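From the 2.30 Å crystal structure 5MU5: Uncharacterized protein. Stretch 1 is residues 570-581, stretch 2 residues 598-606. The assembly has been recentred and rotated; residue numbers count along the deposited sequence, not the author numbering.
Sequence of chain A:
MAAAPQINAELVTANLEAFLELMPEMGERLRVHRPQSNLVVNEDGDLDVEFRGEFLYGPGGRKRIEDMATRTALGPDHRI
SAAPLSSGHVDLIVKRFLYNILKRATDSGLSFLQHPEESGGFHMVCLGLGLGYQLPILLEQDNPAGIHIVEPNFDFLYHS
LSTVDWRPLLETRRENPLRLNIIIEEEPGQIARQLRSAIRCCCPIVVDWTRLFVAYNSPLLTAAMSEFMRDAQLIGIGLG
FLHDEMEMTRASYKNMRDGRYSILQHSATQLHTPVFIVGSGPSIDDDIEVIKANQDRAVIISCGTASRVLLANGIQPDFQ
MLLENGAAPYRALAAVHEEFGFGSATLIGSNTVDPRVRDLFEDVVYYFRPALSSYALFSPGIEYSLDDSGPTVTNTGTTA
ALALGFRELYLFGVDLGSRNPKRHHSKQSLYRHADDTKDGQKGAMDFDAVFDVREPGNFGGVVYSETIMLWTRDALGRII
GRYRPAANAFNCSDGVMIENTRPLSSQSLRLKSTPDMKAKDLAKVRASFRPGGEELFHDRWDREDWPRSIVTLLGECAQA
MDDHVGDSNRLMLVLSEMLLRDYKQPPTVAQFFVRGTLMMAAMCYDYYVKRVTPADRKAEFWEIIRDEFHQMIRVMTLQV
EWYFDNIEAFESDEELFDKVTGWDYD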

# COMPACT_ATOMS: atom_id res chain seq x y z
N ARG A 570 -14.31 -6.78 18.71
CA ARG A 570 -15.59 -6.76 18.01
C ARG A 570 -15.79 -5.41 17.31
O ARG A 570 -16.18 -5.36 16.16
CB ARG A 570 -16.75 -7.09 18.96
CG ARG A 570 -18.12 -7.16 18.30
CD ARG A 570 -18.20 -8.15 17.13
NE ARG A 570 -17.70 -9.51 17.45
CZ ARG A 570 -17.60 -10.51 16.57
NH1 ARG A 570 -17.97 -10.35 15.29
NH2 ARG A 570 -17.13 -11.70 16.97
N LEU A 571 -15.48 -4.33 18.01
CA LEU A 571 -15.57 -2.99 17.45
C LEU A 571 -14.72 -2.84 16.23
O LEU A 571 -15.18 -2.26 15.24
CB LEU A 571 -15.13 -1.94 18.48
CG LEU A 571 -15.08 -0.51 17.99
CD1 LEU A 571 -16.41 -0.12 17.37
CD2 LEU A 571 -14.74 0.40 19.16
N MET A 572 -13.49 -3.35 16.29
CA MET A 572 -12.57 -3.29 15.11
C MET A 572 -13.06 -4.13 13.97
O MET A 572 -12.96 -3.71 12.82
CB MET A 572 -11.15 -3.76 15.44
CG MET A 572 -10.22 -2.70 15.98
SD MET A 572 -10.06 -1.19 15.00
CE MET A 572 -10.09 -1.75 13.29
N LEU A 573 -13.57 -5.32 14.27
CA LEU A 573 -14.13 -6.18 13.22
C LEU A 573 -15.28 -5.47 12.53
O LEU A 573 -15.38 -5.51 11.31
CB LEU A 573 -14.64 -7.52 13.77
CG LEU A 573 -13.54 -8.51 14.14
CD1 LEU A 573 -14.06 -9.63 15.04
CD2 LEU A 573 -12.90 -9.08 12.89
N VAL A 574 -16.12 -4.81 13.29
CA VAL A 574 -17.27 -4.12 12.71
C VAL A 574 -16.83 -2.93 11.84
O VAL A 574 -17.35 -2.74 10.75
CB VAL A 574 -18.27 -3.68 13.78
CG1 VAL A 574 -19.39 -2.83 13.17
CG2 VAL A 574 -18.88 -4.90 14.44
N LEU A 575 -15.88 -2.13 12.31
CA LEU A 575 -15.40 -0.99 11.53
C LEU A 575 -14.67 -1.43 10.27
O LEU A 575 -14.83 -0.83 9.20
CB LEU A 575 -14.46 -0.09 12.35
CG LEU A 575 -15.09 0.72 13.47
CD1 LEU A 575 -13.99 1.42 14.27
CD2 LEU A 575 -16.10 1.72 12.93
N SER A 576 -13.85 -2.47 10.39
CA SER A 576 -13.13 -2.97 9.22
C SER A 576 -14.10 -3.39 8.13
O SER A 576 -13.95 -2.95 6.98
CB SER A 576 -12.22 -4.13 9.58
OG SER A 576 -11.09 -3.64 10.29
N GLU A 577 -15.09 -4.20 8.50
CA GLU A 577 -16.11 -4.65 7.55
C GLU A 577 -16.77 -3.48 6.81
O GLU A 577 -16.99 -3.56 5.61
CB GLU A 577 -17.18 -5.51 8.22
CG GLU A 577 -18.34 -5.87 7.31
CD GLU A 577 -19.34 -6.80 7.97
OE1 GLU A 577 -19.34 -6.91 9.22
OE2 GLU A 577 -20.15 -7.42 7.24
N MET A 578 -17.07 -2.40 7.52
CA MET A 578 -17.65 -1.22 6.90
C MET A 578 -16.69 -0.41 6.05
O MET A 578 -17.11 0.23 5.10
CB MET A 578 -18.16 -0.27 7.97
CG MET A 578 -19.39 -0.77 8.68
SD MET A 578 -19.79 0.33 10.04
CE MET A 578 -21.17 -0.59 10.74
N LEU A 579 -15.41 -0.39 6.39
CA LEU A 579 -14.48 0.52 5.74
C LEU A 579 -13.51 -0.08 4.73
O LEU A 579 -13.17 0.59 3.74
CB LEU A 579 -13.68 1.27 6.80
CG LEU A 579 -14.52 2.11 7.74
CD1 LEU A 579 -13.60 2.65 8.81
CD2 LEU A 579 -15.23 3.24 7.03
N LEU A 580 -13.07 -1.31 4.99
CA LEU A 580 -12.05 -1.99 4.17
C LEU A 580 -12.73 -3.00 3.25
O LEU A 580 -13.54 -2.59 2.43
CB LEU A 580 -11.00 -2.64 5.08
CG LEU A 580 -10.43 -1.70 6.14
CD1 LEU A 580 -9.48 -2.43 7.07
CD2 LEU A 580 -9.75 -0.48 5.54
N ARG A 581 -12.42 -4.29 3.37
CA ARG A 581 -13.05 -5.34 2.54
C ARG A 581 -12.86 -5.03 1.05
O ARG A 581 -13.80 -5.08 0.26
CB ARG A 581 -14.54 -5.47 2.90
CG ARG A 581 -15.29 -6.60 2.20
CD ARG A 581 -16.76 -6.62 2.61
NE ARG A 581 -17.49 -5.43 2.17
CZ ARG A 581 -17.98 -5.22 0.95
NH1 ARG A 581 -17.82 -6.12 -0.02
NH2 ARG A 581 -18.63 -4.10 0.69
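Stretch 2 (598-606) LMMAAMCYD

The most unusual feature of this contact is a tyrosine hydroxyl placed among leucine methyl groups. Tyr605 OH lies 3.4 Å from Leu571 CD2 and 3.6 Å from Leu575 CD1, and the contact buries it without a polar partner anywhere in the model. The aromatic ring supplies long, stiff apolar surface, but the hydroxyl at its tip remains polar, and burying it without a partner is a cost that the surrounding packing has to offset. Its chi1 is p, at 69°, and its ring carbon CZ comes within 4.2 Å of Leu571 CD2, which approaches the ring obliquely.

Stretch 2 is helical throughout, residues 598-606 forming part of a helix that extends beyond both ends. It packs on the helix of residues 570-579, the two axes running nearly antiparallel at 167° with a closest approach of 11.3 Å. That is a generous spacing for helices, and it suits an interface filled by long leucine, methionine and tyrosine side chains. The direction sets the order of contacts: Tyr605, late in stretch 2, meets Leu571, early in stretch 1, whereas Leu598 meets Leu579. Between these ends, the CA atoms of Met572 and Ala602 stand 7.8 Å apart, and those of Leu575 and Met599 are 8.2 Å apart.

Regular helical hydrogen bonding presents these side chains at recurring positions. In stretch 2, Ala602 N donates to Leu598 O at 3.0 Å and Asp606 N to Ala602 O at 2.9 Å. Leu598, Ala602 and Tyr605 consequently recur at spacings of four and three residues, all with CA-to-CB bonds toward stretch 1. Leu571, Leu575 and Leu579 repeat every four residues and likewise point toward stretch 2.

Met599 has the largest area covered by the partner stretch. Its CA-to-CB bond points sideways, but its flexible, unbranched chain, with chi1 and chi2 both m and chi3 p, brings its end nearer. The terminal methyl CE of Met599 reaches Leu579 CD1 at 3.5 Å and Leu575 CB at 3.7 Å, while its sulfur SD lies 3.9 Å from Met572 CE. A methionine suits this place because it can bend to follow the surface offered by several neighbours.

Met572 also starts sideways and turns its end inward. Its SD rests 3.7 Å from Ala602 CB, so the short alanine side chain is paired with a long methionine. Toward the other end, Leu579 CD1 sits 4.0 Å from Leu598 CB, joining two branched apolar residues whose CA-to-CB bonds both point across the interface.

Ser576 is a polar residue on this otherwise greasy surface, but its hydroxyl is accommodated within its own helix: Ser576 OG donates to Met572 O at 3.1 Å. Leu580, the first residue to leave helical phi/psi, still takes part through its side chain, with CD2 4.4 Å from Met599 CG. No hydrogen bond crosses between the stretches. The 395 Å² buried over both sides is therefore a contact of shape and apolar packing, with each helix satisfying its backbone largely through its own turns.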

# COMPACT_ATOMS: atom_id res chain seq x y z
N LEU A 598 -10.70 7.49 9.89
CA LEU A 598 -11.29 6.66 10.95
C LEU A 598 -10.39 5.51 11.46
O LEU A 598 -10.35 5.23 12.67
CB LEU A 598 -12.64 6.09 10.51
CG LEU A 598 -13.72 7.12 10.15
CD1 LEU A 598 -15.00 6.41 9.79
CD2 LEU A 598 -13.96 8.12 11.27
N MET A 599 -9.66 4.85 10.56
CA MET A 599 -8.77 3.75 10.95
C MET A 599 -7.57 4.24 11.74
O MET A 599 -7.07 3.54 12.62
CB MET A 599 -8.30 2.93 9.75
CG MET A 599 -9.34 1.97 9.17
SD MET A 599 -9.90 0.66 10.29
CE MET A 599 -11.29 1.44 11.10
N MET A 600 -7.08 5.42 11.43
CA MET A 600 -6.01 5.98 12.20
C MET A 600 -6.48 6.39 13.58
O MET A 600 -5.73 6.23 14.55
CB MET A 600 -5.41 7.17 11.48
CG MET A 600 -4.69 6.70 10.25
SD MET A 600 -3.45 5.47 10.68
CE MET A 600 -2.25 6.59 11.42
N ALA A 601 -7.71 6.92 13.67
CA ALA A 601 -8.28 7.22 14.96
C ALA A 601 -8.38 5.94 15.79
O ALA A 601 -8.02 5.92 16.95
CB ALA A 601 -9.62 7.89 14.82
N ALA A 602 -8.82 4.85 15.17
CA ALA A 602 -8.94 3.56 15.86
C ALA A 602 -7.62 3.03 16.33
O ALA A 602 -7.53 2.46 17.41
CB ALA A 602 -9.61 2.52 14.99
N MET A 603 -6.59 3.24 15.53
CA MET A 603 -5.26 2.81 15.89
C MET A 603 -4.79 3.54 17.14
O MET A 603 -4.17 2.92 18.03
CB MET A 603 -4.30 3.12 14.76
CG MET A 603 -2.93 2.53 15.00
SD MET A 603 -1.72 3.46 14.09
CE MET A 603 -1.61 4.84 15.22
N CYS A 604 -5.05 4.86 17.17
CA CYS A 604 -4.70 5.73 18.31
C CYS A 604 -5.42 5.31 19.58
O CYS A 604 -4.77 5.03 20.58
CB CYS A 604 -5.01 7.20 17.99
SG CYS A 604 -3.92 7.88 16.70
N TYR A 605 -6.74 5.21 19.56
CA TYR A 605 -7.39 4.81 20.79
C TYR A 605 -7.06 3.38 21.21
O TYR A 605 -6.95 3.09 22.39
CB TYR A 605 -8.90 5.10 20.77
CG TYR A 605 -9.78 4.29 19.86
CD1 TYR A 605 -10.06 2.94 20.11
CD2 TYR A 605 -10.41 4.91 18.79
CE1 TYR A 605 -10.90 2.22 19.28
CE2 TYR A 605 -11.27 4.20 17.97
CZ TYR A 605 -11.51 2.86 18.22
OH TYR A 605 -12.35 2.14 17.41
N ASP A 606 -6.85 2.49 20.26
CA ASP A 606 -6.56 1.10 20.57
C ASP A 606 -5.24 0.98 21.33
O ASP A 606 -5.11 0.19 22.27
CB ASP A 606 -6.52 0.25 19.30
CG ASP A 606 -6.04 -1.15 19.57
OD1 ASP A 606 -6.81 -1.98 20.13
OD2 ASP A 606 -4.84 -1.43 19.25